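PDB 3NHI: long form salivary protein D7L1, which binds and sequesters host cysteinyl leukotrienes and binds stable thromboxane A2 analogues, modulating the blood feeding of female mosquitoes. Local coordinates for residues P2-L6 against T57-I61; C18-H22 against C50-V55; R73-Y78 against Q129-G133. All blocks are in the same frame, centred on the assembly; numbering follows the deposited sequence.

Interaction 1: P2-L6 against T57-I61; sequences PWKAL and TGLQI. With EAH ((5S,7E,9E,11Z,14Z)-5-hydroxyicosa-7,9,11,14-tetraenoic acid), chain B.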
loop_
_atom_site.group_PDB
_atom_site.type_symbol
_atom_site.label_atom_id
_atom_site.label_comp_id
_atom_site.label_asym_id
_atom_site.label_seq_id
_atom_site.Cartn_x
_atom_site.Cartn_y
_atom_site.Cartn_z
ATOM N N PRO A 2 -15.476 -10.747 -11.143
ATOM C CA PRO A 2 -16.070 -9.501 -10.654
ATOM C C PRO A 2 -15.151 -8.754 -9.689
ATOM O O PRO A 2 -14.092 -9.271 -9.310
ATOM C CB PRO A 2 -17.350 -9.969 -9.933
ATOM C CG PRO A 2 -17.441 -11.468 -10.165
ATOM C CD PRO A 2 -16.022 -11.889 -10.393
ATOM N N TRP A 3 -15.557 -7.538 -9.317
ATOM C CA TRP A 3 -14.720 -6.662 -8.497
ATOM C C TRP A 3 -14.589 -7.136 -7.049
ATOM O O TRP A 3 -15.578 -7.487 -6.406
ATOM C CB TRP A 3 -15.207 -5.206 -8.556
ATOM C CG TRP A 3 -14.283 -4.265 -7.825
ATOM C CD1 TRP A 3 -13.095 -3.765 -8.278
ATOM C CD2 TRP A 3 -14.460 -3.745 -6.497
ATOM N NE1 TRP A 3 -12.525 -2.954 -7.320
ATOM C CE2 TRP A 3 -13.338 -2.929 -6.217
ATOM C CE3 TRP A 3 -15.457 -3.884 -5.521
ATOM C CZ2 TRP A 3 -13.184 -2.249 -4.995
ATOM C CZ3 TRP A 3 -15.304 -3.212 -4.308
ATOM C CH2 TRP A 3 -14.174 -2.407 -4.057
ATOM N N LYS A 4 -13.352 -7.126 -6.561
ATOM C CA LYS A 4 -13.033 -7.587 -5.205
ATOM C C LYS A 4 -12.904 -6.422 -4.214
ATOM O O LYS A 4 -12.113 -5.498 -4.415
ATOM C CB LYS A 4 -11.751 -8.429 -5.211
ATOM C CG LYS A 4 -11.546 -9.236 -3.932
ATOM C CD LYS A 4 -10.263 -10.064 -3.984
ATOM C CE LYS A 4 -10.117 -10.968 -2.765
ATOM N NZ LYS A 4 -10.096 -10.235 -1.463
ATOM N N ALA A 5 -13.674 -6.501 -3.135
ATOM C CA ALA A 5 -13.610 -5.512 -2.057
ATOM C C ALA A 5 -12.235 -5.432 -1.409
ATOM O O ALA A 5 -11.470 -6.408 -1.384
ATOM C CB ALA A 5 -14.655 -5.801 -1.013
ATOM N N LEU A 6 -11.925 -4.251 -0.894
ATOM C CA LEU A 6 -10.625 -3.974 -0.281
ATOM C C LEU A 6 -10.665 -4.161 1.229
ATOM O O LEU A 6 -11.587 -3.677 1.902
ATOM C CB LEU A 6 -10.173 -2.550 -0.623
ATOM C CG LEU A 6 -10.055 -2.277 -2.134
ATOM C CD1 LEU A 6 -9.710 -0.821 -2.442
ATOM C CD2 LEU A 6 -9.085 -3.258 -2.837
ATOM N N THR A 57 -8.802 6.685 -6.976
ATOM C CA THR A 57 -8.226 5.674 -7.852
ATOM C C THR A 57 -7.783 4.448 -7.056
ATOM O O THR A 57 -8.081 3.326 -7.434
ATOM C CB THR A 57 -7.049 6.268 -8.638
ATOM O OG1 THR A 57 -7.540 7.360 -9.423
ATOM C CG2 THR A 57 -6.395 5.218 -9.562
ATOM N N GLY A 58 -7.085 4.676 -5.949
ATOM C CA GLY A 58 -6.572 3.571 -5.134
ATOM C C GLY A 58 -7.679 2.718 -4.525
ATOM O O GLY A 58 -7.564 1.493 -4.473
ATOM N N LEU A 59 -8.747 3.367 -4.058
ATOM C CA LEU A 59 -9.887 2.621 -3.522
ATOM C C LEU A 59 -10.758 2.038 -4.630
ATOM O O LEU A 59 -11.717 1.307 -4.354
ATOM C CB LEU A 59 -10.725 3.495 -2.584
ATOM C CG LEU A 59 -10.015 4.040 -1.341
ATOM C CD1 LEU A 59 -11.000 4.882 -0.551
ATOM C CD2 LEU A 59 -9.450 2.930 -0.450
ATOM N N GLN A 60 -10.430 2.390 -5.876
ATOM C CA GLN A 60 -11.069 1.830 -7.079
ATOM C C GLN A 60 -12.526 2.287 -7.229
ATOM O O GLN A 60 -13.335 1.667 -7.927
ATOM C CB GLN A 60 -10.852 0.305 -7.143
ATOM C CG GLN A 60 -9.346 -0.028 -7.181
ATOM C CD GLN A 60 -9.013 -1.483 -6.904
ATOM O OE1 GLN A 60 -9.864 -2.350 -6.974
ATOM N NE2 GLN A 60 -7.754 -1.746 -6.559
ATOM N N ILE A 61 -12.835 3.402 -6.571
ATOM C CA ILE A 61 -14.093 4.112 -6.763
ATOM C C ILE A 61 -14.115 4.781 -8.147
ATOM O O ILE A 61 -15.164 4.852 -8.804
ATOM C CB ILE A 61 -14.291 5.149 -5.622
ATOM C CG1 ILE A 61 -14.387 4.440 -4.269
ATOM C CG2 ILE A 61 -15.531 6.018 -5.847
ATOM C CD1 ILE A 61 -14.328 5.384 -3.082
HETATM O O1 EAH B . -5.790 2.274 11.034
HETATM C C1 EAH B . -5.957 3.404 10.507
HETATM O O2 EAH B . -5.137 4.344 10.648
HETATM C C2 EAH B . -7.197 3.629 9.664
HETATM C C3 EAH B . -7.424 5.120 9.401
HETATM C C4 EAH B . -6.801 5.555 8.076
HETATM C C5 EAH B . -7.007 7.040 7.860
HETATM O O3 EAH B . -8.292 7.263 7.582
HETATM C C6 EAH B . -6.135 7.531 6.707
HETATM C C7 EAH B . -6.434 8.981 6.362
HETATM C C8 EAH B . -7.171 9.063 5.042
HETATM C C9 EAH B . -7.648 10.425 4.830
HETATM C C10 EAH B . -8.447 10.487 3.766
HETATM C C11 EAH B . -8.899 11.866 3.603
HETATM C C12 EAH B . -9.781 12.252 2.677
HETATM C C13 EAH B . -10.402 11.311 1.672
HETATM C C14 EAH B . -9.581 11.374 0.402
HETATM C C15 EAH B . -10.097 11.408 -0.829
HETATM C C16 EAH B . -11.579 11.373 -1.114
HETATM C C17 EAH B . -11.967 9.959 -1.518
HETATM C C18 EAH B . -12.481 9.178 -0.317
HETATM C C19 EAH B . -13.264 7.958 -0.773
HETATM C C20 EAH B . -13.695 7.125 0.412
HETATM O O HOH W 1 -10.027 -4.984 -5.992
#

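Interaction 2: C18-H22 against C50-V55; sequences CYEDH and CYAKCV. With EAH ((5S,7E,9E,11Z,14Z)-5-hydroxyicosa-7,9,11,14-tetraenoic acid), chain B.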
loop_
_atom_site.group_PDB
_atom_site.type_symbol
_atom_site.label_atom_id
_atom_site.label_comp_id
_atom_site.label_asym_id
_atom_site.label_seq_id
_atom_site.Cartn_x
_atom_site.Cartn_y
_atom_site.Cartn_z
ATOM N N CYS A 18 -0.894 7.598 -1.021
ATOM C CA CYS A 18 -1.370 8.882 -1.528
ATOM C C CYS A 18 -0.826 10.049 -0.715
ATOM O O CYS A 18 -0.470 11.075 -1.296
ATOM C CB CYS A 18 -2.894 8.915 -1.622
ATOM S SG CYS A 18 -3.563 7.840 -2.913
ATOM N N TYR A 19 -0.742 9.905 0.613
ATOM C CA TYR A 19 -0.068 10.920 1.430
ATOM C C TYR A 19 1.373 11.104 0.958
ATOM O O TYR A 19 1.833 12.226 0.762
ATOM C CB TYR A 19 -0.067 10.535 2.914
ATOM C CG TYR A 19 -1.272 10.946 3.738
ATOM C CD1 TYR A 19 -1.155 11.907 4.740
ATOM C CD2 TYR A 19 -2.510 10.330 3.562
ATOM C CE1 TYR A 19 -2.243 12.268 5.526
ATOM C CE2 TYR A 19 -3.608 10.682 4.347
ATOM C CZ TYR A 19 -3.462 11.652 5.320
ATOM O OH TYR A 19 -4.546 11.998 6.085
ATOM N N GLU A 20 2.095 10.003 0.778
ATOM C CA GLU A 20 3.496 10.091 0.338
ATOM C C GLU A 20 3.643 10.836 -0.978
ATOM O O GLU A 20 4.583 11.633 -1.161
ATOM C CB GLU A 20 4.120 8.701 0.210
ATOM C CG GLU A 20 4.368 8.002 1.530
ATOM C CD GLU A 20 4.829 6.569 1.377
ATOM O OE1 GLU A 20 4.942 5.895 2.418
ATOM O OE2 GLU A 20 5.066 6.109 0.234
ATOM N N ASP A 21 2.720 10.584 -1.896
ATOM C CA ASP A 21 2.863 11.116 -3.237
ATOM C C ASP A 21 2.284 12.517 -3.408
ATOM O O ASP A 21 2.555 13.175 -4.417
ATOM C CB ASP A 21 2.293 10.138 -4.254
ATOM C CG ASP A 21 3.163 8.897 -4.408
ATOM O OD1 ASP A 21 4.277 8.860 -3.840
ATOM O OD2 ASP A 21 2.735 7.978 -5.109
ATOM N N HIS A 22 1.510 12.981 -2.429
ATOM C CA HIS A 22 0.823 14.280 -2.570
ATOM C C HIS A 22 1.060 15.300 -1.472
ATOM O O HIS A 22 0.861 16.487 -1.700
ATOM C CB HIS A 22 -0.671 14.064 -2.836
ATOM C CG HIS A 22 -0.915 13.316 -4.100
ATOM N ND1 HIS A 22 -0.900 13.928 -5.334
ATOM C CD2 HIS A 22 -1.067 11.993 -4.336
ATOM C CE1 HIS A 22 -1.074 13.017 -6.275
ATOM N NE2 HIS A 22 -1.172 11.833 -5.696
ATOM N N CYS A 50 -5.377 16.530 -6.501
ATOM C CA CYS A 50 -4.712 15.315 -6.945
ATOM C C CYS A 50 -4.612 14.270 -5.854
ATOM O O CYS A 50 -4.588 13.070 -6.136
ATOM C CB CYS A 50 -3.352 15.619 -7.573
ATOM S SG CYS A 50 -3.461 16.492 -9.155
ATOM N N TYR A 51 -4.581 14.714 -4.600
ATOM C CA TYR A 51 -4.700 13.779 -3.491
ATOM C C TYR A 51 -6.037 13.030 -3.552
ATOM O O TYR A 51 -6.077 11.798 -3.443
ATOM C CB TYR A 51 -4.518 14.485 -2.143
ATOM C CG TYR A 51 -4.802 13.580 -0.973
ATOM C CD1 TYR A 51 -3.912 12.565 -0.624
ATOM C CD2 TYR A 51 -5.953 13.754 -0.206
ATOM C CE1 TYR A 51 -4.171 11.730 0.461
ATOM C CE2 TYR A 51 -6.226 12.927 0.868
ATOM C CZ TYR A 51 -5.338 11.922 1.189
ATOM O OH TYR A 51 -5.622 11.110 2.260
ATOM N N ALA A 52 -7.122 13.768 -3.770
ATOM C CA ALA A 52 -8.445 13.165 -3.912
ATOM C C ALA A 52 -8.484 12.160 -5.066
ATOM O O ALA A 52 -8.990 11.046 -4.906
ATOM C CB ALA A 52 -9.503 14.238 -4.095
ATOM N N LYS A 53 -7.935 12.542 -6.217
ATOM C CA LYS A 53 -7.877 11.633 -7.355
ATOM C C LYS A 53 -7.087 10.367 -6.993
ATOM O O LYS A 53 -7.495 9.261 -7.332
ATOM C CB LYS A 53 -7.272 12.316 -8.589
ATOM C CG LYS A 53 -7.091 11.347 -9.751
ATOM C CD LYS A 53 -6.714 12.030 -11.063
ATOM C CE LYS A 53 -6.590 10.995 -12.172
ATOM N NZ LYS A 53 -6.300 11.598 -13.507
ATOM N N CYS A 54 -5.967 10.541 -6.293
ATOM C CA CYS A 54 -5.160 9.405 -5.868
ATOM C C CYS A 54 -5.963 8.418 -5.016
ATOM O O CYS A 54 -5.921 7.206 -5.249
ATOM C CB CYS A 54 -3.929 9.907 -5.117
ATOM S SG CYS A 54 -2.770 8.615 -4.615
ATOM N N VAL A 55 -6.708 8.936 -4.047
ATOM C CA VAL A 55 -7.450 8.055 -3.152
ATOM C C VAL A 55 -8.631 7.398 -3.865
ATOM O O VAL A 55 -8.861 6.199 -3.701
ATOM C CB VAL A 55 -7.895 8.774 -1.878
ATOM C CG1 VAL A 55 -8.754 7.861 -0.992
ATOM C CG2 VAL A 55 -6.677 9.253 -1.100
HETATM O O1 EAH B . -5.790 2.274 11.034
HETATM C C1 EAH B . -5.957 3.404 10.507
HETATM O O2 EAH B . -5.137 4.344 10.648
HETATM C C2 EAH B . -7.197 3.629 9.664
HETATM C C3 EAH B . -7.424 5.120 9.401
HETATM C C4 EAH B . -6.801 5.555 8.076
HETATM C C5 EAH B . -7.007 7.040 7.860
HETATM O O3 EAH B . -8.292 7.263 7.582
HETATM C C6 EAH B . -6.135 7.531 6.707
HETATM C C7 EAH B . -6.434 8.981 6.362
HETATM C C8 EAH B . -7.171 9.063 5.042
HETATM C C9 EAH B . -7.648 10.425 4.830
HETATM C C10 EAH B . -8.447 10.487 3.766
HETATM C C11 EAH B . -8.899 11.866 3.603
HETATM C C12 EAH B . -9.781 12.252 2.677
HETATM C C13 EAH B . -10.402 11.311 1.672
HETATM C C14 EAH B . -9.581 11.374 0.402
HETATM C C15 EAH B . -10.097 11.408 -0.829
HETATM C C16 EAH B . -11.579 11.373 -1.114
HETATM C C17 EAH B . -11.967 9.959 -1.518
HETATM C C18 EAH B . -12.481 9.178 -0.317
HETATM C C19 EAH B . -13.264 7.958 -0.773
HETATM C C20 EAH B . -13.695 7.125 0.412
#

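Interaction 3: R73-Y78 against Q129-G133; sequences RIPVQY and QLYHG. With EAH ((5S,7E,9E,11Z,14Z)-5-hydroxyicosa-7,9,11,14-tetraenoic acid), chain B.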
loop_
_atom_site.group_PDB
_atom_site.type_symbol
_atom_site.label_atom_id
_atom_site.label_comp_id
_atom_site.label_asym_id
_atom_site.label_seq_id
_atom_site.Cartn_x
_atom_site.Cartn_y
_atom_site.Cartn_z
ATOM N N ARG A 73 -19.582 -0.729 -7.390
ATOM C CA ARG A 73 -18.562 -1.271 -6.494
ATOM C C ARG A 73 -18.833 -0.922 -5.043
ATOM O O ARG A 73 -18.390 -1.639 -4.148
ATOM C CB ARG A 73 -17.162 -0.815 -6.896
ATOM C CG ARG A 73 -16.717 -1.407 -8.230
ATOM C CD ARG A 73 -15.339 -0.917 -8.627
ATOM N NE ARG A 73 -14.927 -1.469 -9.922
ATOM C CZ ARG A 73 -13.803 -1.142 -10.549
ATOM N NH1 ARG A 73 -12.982 -0.239 -10.041
ATOM N NH2 ARG A 73 -13.493 -1.708 -11.704
ATOM N N ILE A 74 -19.589 0.146 -4.805
ATOM C CA ILE A 74 -19.863 0.585 -3.435
ATOM C C ILE A 74 -20.670 -0.466 -2.657
ATOM O O ILE A 74 -20.291 -0.839 -1.543
ATOM C CB ILE A 74 -20.470 2.029 -3.397
ATOM C CG1 ILE A 74 -19.345 3.067 -3.433
ATOM C CG2 ILE A 74 -21.337 2.254 -2.152
ATOM C CD1 ILE A 74 -18.418 2.954 -4.634
ATOM N N PRO A 75 -21.760 -0.987 -3.246
ATOM C CA PRO A 75 -22.449 -2.065 -2.531
ATOM C C PRO A 75 -21.599 -3.332 -2.359
ATOM O O PRO A 75 -21.774 -4.040 -1.371
ATOM C CB PRO A 75 -23.681 -2.333 -3.410
ATOM C CG PRO A 75 -23.947 -1.006 -4.049
ATOM C CD PRO A 75 -22.568 -0.481 -4.375
ATOM N N VAL A 76 -20.683 -3.613 -3.286
ATOM C CA VAL A 76 -19.798 -4.773 -3.145
ATOM C C VAL A 76 -18.864 -4.574 -1.944
ATOM O O VAL A 76 -18.684 -5.480 -1.123
ATOM C CB VAL A 76 -19.001 -5.044 -4.442
ATOM C CG1 VAL A 76 -17.983 -6.157 -4.243
ATOM C CG2 VAL A 76 -19.942 -5.385 -5.602
ATOM N N GLN A 77 -18.276 -3.381 -1.845
ATOM C CA GLN A 77 -17.420 -3.038 -0.718
ATOM C C GLN A 77 -18.189 -3.170 0.592
ATOM O O GLN A 77 -17.688 -3.742 1.560
ATOM C CB GLN A 77 -16.883 -1.613 -0.873
ATOM C CG GLN A 77 -15.932 -1.181 0.246
ATOM C CD GLN A 77 -14.594 -1.919 0.241
ATOM O OE1 GLN A 77 -14.163 -2.466 -0.771
ATOM N NE2 GLN A 77 -13.927 -1.923 1.384
ATOM N N TYR A 78 -19.401 -2.628 0.611
ATOM C CA TYR A 78 -20.280 -2.761 1.768
ATOM C C TYR A 78 -20.557 -4.212 2.143
ATOM O O TYR A 78 -20.387 -4.600 3.301
ATOM C CB TYR A 78 -21.603 -2.039 1.500
ATOM C CG TYR A 78 -22.707 -2.363 2.491
ATOM C CD1 TYR A 78 -22.551 -2.091 3.850
ATOM C CD2 TYR A 78 -23.912 -2.915 2.062
ATOM C CE1 TYR A 78 -23.560 -2.375 4.762
ATOM C CE2 TYR A 78 -24.940 -3.200 2.975
ATOM C CZ TYR A 78 -24.745 -2.922 4.316
ATOM O OH TYR A 78 -25.746 -3.188 5.225
ATOM N N GLN A 129 -16.600 4.189 7.068
ATOM C CA GLN A 129 -16.986 2.846 7.503
ATOM C C GLN A 129 -16.706 1.825 6.405
ATOM O O GLN A 129 -16.062 0.803 6.656
ATOM C CB GLN A 129 -18.458 2.796 7.914
ATOM C CG GLN A 129 -18.758 3.558 9.208
ATOM C CD GLN A 129 -17.949 3.036 10.392
ATOM O OE1 GLN A 129 -17.999 1.850 10.705
ATOM N NE2 GLN A 129 -17.207 3.920 11.049
ATOM N N LEU A 130 -17.139 2.117 5.178
ATOM C CA LEU A 130 -17.009 1.144 4.089
ATOM C C LEU A 130 -15.563 0.863 3.721
ATOM O O LEU A 130 -15.201 -0.285 3.456
ATOM C CB LEU A 130 -17.769 1.591 2.835
ATOM C CG LEU A 130 -19.268 1.787 3.015
ATOM C CD1 LEU A 130 -19.900 2.033 1.657
ATOM C CD2 LEU A 130 -19.918 0.595 3.715
ATOM N N TYR A 131 -14.743 1.913 3.692
ATOM C CA TYR A 131 -13.365 1.810 3.216
ATOM C C TYR A 131 -12.318 1.889 4.328
ATOM O O TYR A 131 -11.164 2.270 4.091
ATOM C CB TYR A 131 -13.096 2.847 2.110
ATOM C CG TYR A 131 -13.863 2.561 0.831
ATOM C CD1 TYR A 131 -13.357 1.681 -0.132
ATOM C CD2 TYR A 131 -15.111 3.152 0.589
ATOM C CE1 TYR A 131 -14.073 1.401 -1.309
ATOM C CE2 TYR A 131 -15.822 2.878 -0.579
ATOM C CZ TYR A 131 -15.305 2.012 -1.523
ATOM O OH TYR A 131 -16.019 1.743 -2.666
ATOM N N HIS A 132 -12.717 1.513 5.540
ATOM C CA HIS A 132 -11.764 1.285 6.640
ATOM C C HIS A 132 -10.930 2.526 6.930
ATOM O O HIS A 132 -9.704 2.467 7.088
ATOM C CB HIS A 132 -10.900 0.047 6.344
ATOM C CG HIS A 132 -11.683 -1.078 5.740
ATOM N ND1 HIS A 132 -12.804 -1.612 6.342
ATOM C CD2 HIS A 132 -11.518 -1.755 4.580
ATOM C CE1 HIS A 132 -13.299 -2.567 5.576
ATOM N NE2 HIS A 132 -12.529 -2.686 4.509
ATOM N N GLY A 133 -11.631 3.653 6.988
ATOM C CA GLY A 133 -11.018 4.960 7.183
ATOM C C GLY A 133 -11.134 5.536 8.586
ATOM O O GLY A 133 -10.956 6.743 8.770
HETATM O O1 EAH B . -5.790 2.274 11.034
HETATM C C1 EAH B . -5.957 3.404 10.507
HETATM O O2 EAH B . -5.137 4.344 10.648
HETATM C C2 EAH B . -7.197 3.629 9.664
HETATM C C3 EAH B . -7.424 5.120 9.401
HETATM C C4 EAH B . -6.801 5.555 8.076
HETATM C C5 EAH B . -7.007 7.040 7.860
HETATM O O3 EAH B . -8.292 7.263 7.582
HETATM C C6 EAH B . -6.135 7.531 6.707
HETATM C C7 EAH B . -6.434 8.981 6.362
HETATM C C8 EAH B . -7.171 9.063 5.042
HETATM C C9 EAH B . -7.648 10.425 4.830
HETATM C C10 EAH B . -8.447 10.487 3.766
HETATM C C11 EAH B . -8.899 11.866 3.603
HETATM C C12 EAH B . -9.781 12.252 2.677
HETATM C C13 EAH B . -10.402 11.311 1.672
HETATM C C14 EAH B . -9.581 11.374 0.402
HETATM C C15 EAH B . -10.097 11.408 -0.829
HETATM C C16 EAH B . -11.579 11.373 -1.114
HETATM C C17 EAH B . -11.967 9.959 -1.518
HETATM C C18 EAH B . -12.481 9.178 -0.317
HETATM C C19 EAH B . -13.264 7.958 -0.773
HETATM C C20 EAH B . -13.695 7.125 0.412
HETATM O O HOH W 2 -17.094 -2.310 3.906
#

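Interaction 1: P2-L6 against T57-I61
The N-terminal segment carrying Trp3 and Leu6 lies against the end of helix 46-58, where Gln60, in a left-handed conformation, closes the helix with a Schellman motif and presents its side chain to the loop. From CB outward, Gln60 runs along the pyrrole side of the Trp3 indole. CB itself lies 3.7 Å from Trp3 NE1. With CG anti to the carbonyl carbon (chi1 -60°) and the chain extended beyond it, CD arrives at the indole edge, in the plane of the ring. The amide stands nearly upright to that plane, the two being 82° apart, and its OE1 accepts a hydrogen bond of 2.8 Å from Trp3 NE1. The donor lies in the carbonyl plane of the amide, but the bond is somewhat bent, 148° at the hydrogen, in part because OE1 is tilted out of the indole plane. The same oxygen takes a second proton from a water, 2.8 Å from OE1, which also donates to the backbone O of Lys4. Two bonds thus hold OE1 and help to set the amide rotation; Gln60 NE2 lies 4.2 Å from Leu6 CD2, a loose contact. The other branch of Leu6 reaches the turn itself: its CD1 packs 3.5 Å from Leu59 O and also touches the Leu59 side chain at CD2. Away from the loop, Leu59 and Ile61 at the helix end line the lipid pocket, while Gln60 O is bonded by Arg73 of helix 73-85. Leu59 is therefore shared between loop and ligand: its CD2 faces Leu6, whereas its CD1 meets the terminal methyl of the bound fatty acid, EAH C20, at 3.6 Å.

Interaction 2: C18-H22 against C50-V55
The carbonyl oxygen of Cys50 accepts a hydrogen bond from the backbone N of Cys54 at 2.9 Å within its helix and, across the contact, lies over one face of the His22 imidazole, 3.5 Å from CE1. Further along that face comes Tyr51, whose CA makes a CH-pi contact 4.1 Å from the ring centroid. At the imidazole edge sits Cys54 SG, half of the disulfide to Cys18 (2.0 Å between the SG atoms, chi3 -87°). This bond clamps helices 8-22 and 46-58, whose segments 18-22 and 50-55 run roughly antiparallel, at 149°, with axes 9.5 Å apart. The two bonds Cys18-Cys54 and Cys50-Cys109, with three residues between Cys50 and Cys54, correspond to two of the three interlocked disulfides of classical odorant-binding proteins. On the pocket side of the clamp, Tyr51 extends to the lipid, and its edge meets the face of Tyr19 in an offset edge-to-face pair, planes 86° apart. The Tyr51 hydroxyl is buried here without a hydrogen-bonding partner, pressed against Tyr19 CE2 (2.9 Å from Tyr51 OH); the closest lipid atom to Tyr51 OH is EAH C10 at 3.3 Å. By contrast, Tyr19 OH is bonded to Asn37. Tyr51 also stacks on Trp36; both residues bind thromboxane A2 in another complex of this protein. One turn on, Val55 lays CB 3.6 Å from EAH C15.

Interaction 3: R73-Y78 against Q129-G133
One face of the Tyr131 ring carries the side chain of Gln77, whose CG makes a CH-pi contact and comes within 3.5 Å of Tyr131 CE1; the amide beyond it stacks almost parallel to the ring, 12° between the planes. The methyl end of the bound lipid, EAH C20, approaches obliquely from the other side of the ring. The imidazole of His132 has Leu130 O over one face and meets Tyr81 in an edge-to-face pair. Gln77 reaches its place by a bend at chi2 (68°), which swings the amide from helix 73-85 across to the end of helix 109-130. There NE2 donates a nearly straight hydrogen bond to Leu130 O, 2.9 Å long with 167° at the hydrogen. The acceptor lies in the amide plane, although the donor is tilted from the carbonyl plane. A water 2.8 Å from Leu130 O donates to it as well, and its other proton goes to Gln77 O, so this end-of-helix carbonyl is gripped twice. Elsewhere in the contact, Ile74 CD1 lies against Tyr131 OH at 3.3 Å, and Leu130 CD2 packs 3.8 Å from Tyr78 CD1. Beyond Tyr131 the chain enters the ligand pocket of this odorant-binding-type domain, where Gly133 O accepts a hydrogen bond from the EAH hydroxyl O3, 3.0 Å away. Gln77 OE1 accepts from Leu6 N while NE2 donates to Leu130 O; these two bonds of opposite sense define the orientation of the amide, and its flat surface is held against Tyr131 directly behind the lipid site.

Overall arrangement
From the N terminus, residues 2-6 lead into helix 8-22, and interaction 1 closes the first long loop by bringing them back to 57-61 at the end of helix 46-58. Interaction 2 is nested inside that loop, joining the end of helix 8-22 to the middle of helix 46-58. Interaction 3 follows in series, closing a separate loop between helix 73-85 and the end of helix 109-130; none of the three cross. Interactions 1 and 3, with centres about 9 Å apart, touch directly, Leu6 and Trp3 of interaction 1 meeting Gln77 of interaction 3, while interaction 2 stands about 19 Å from interaction 3, centre to centre. The bound lipid touches all three.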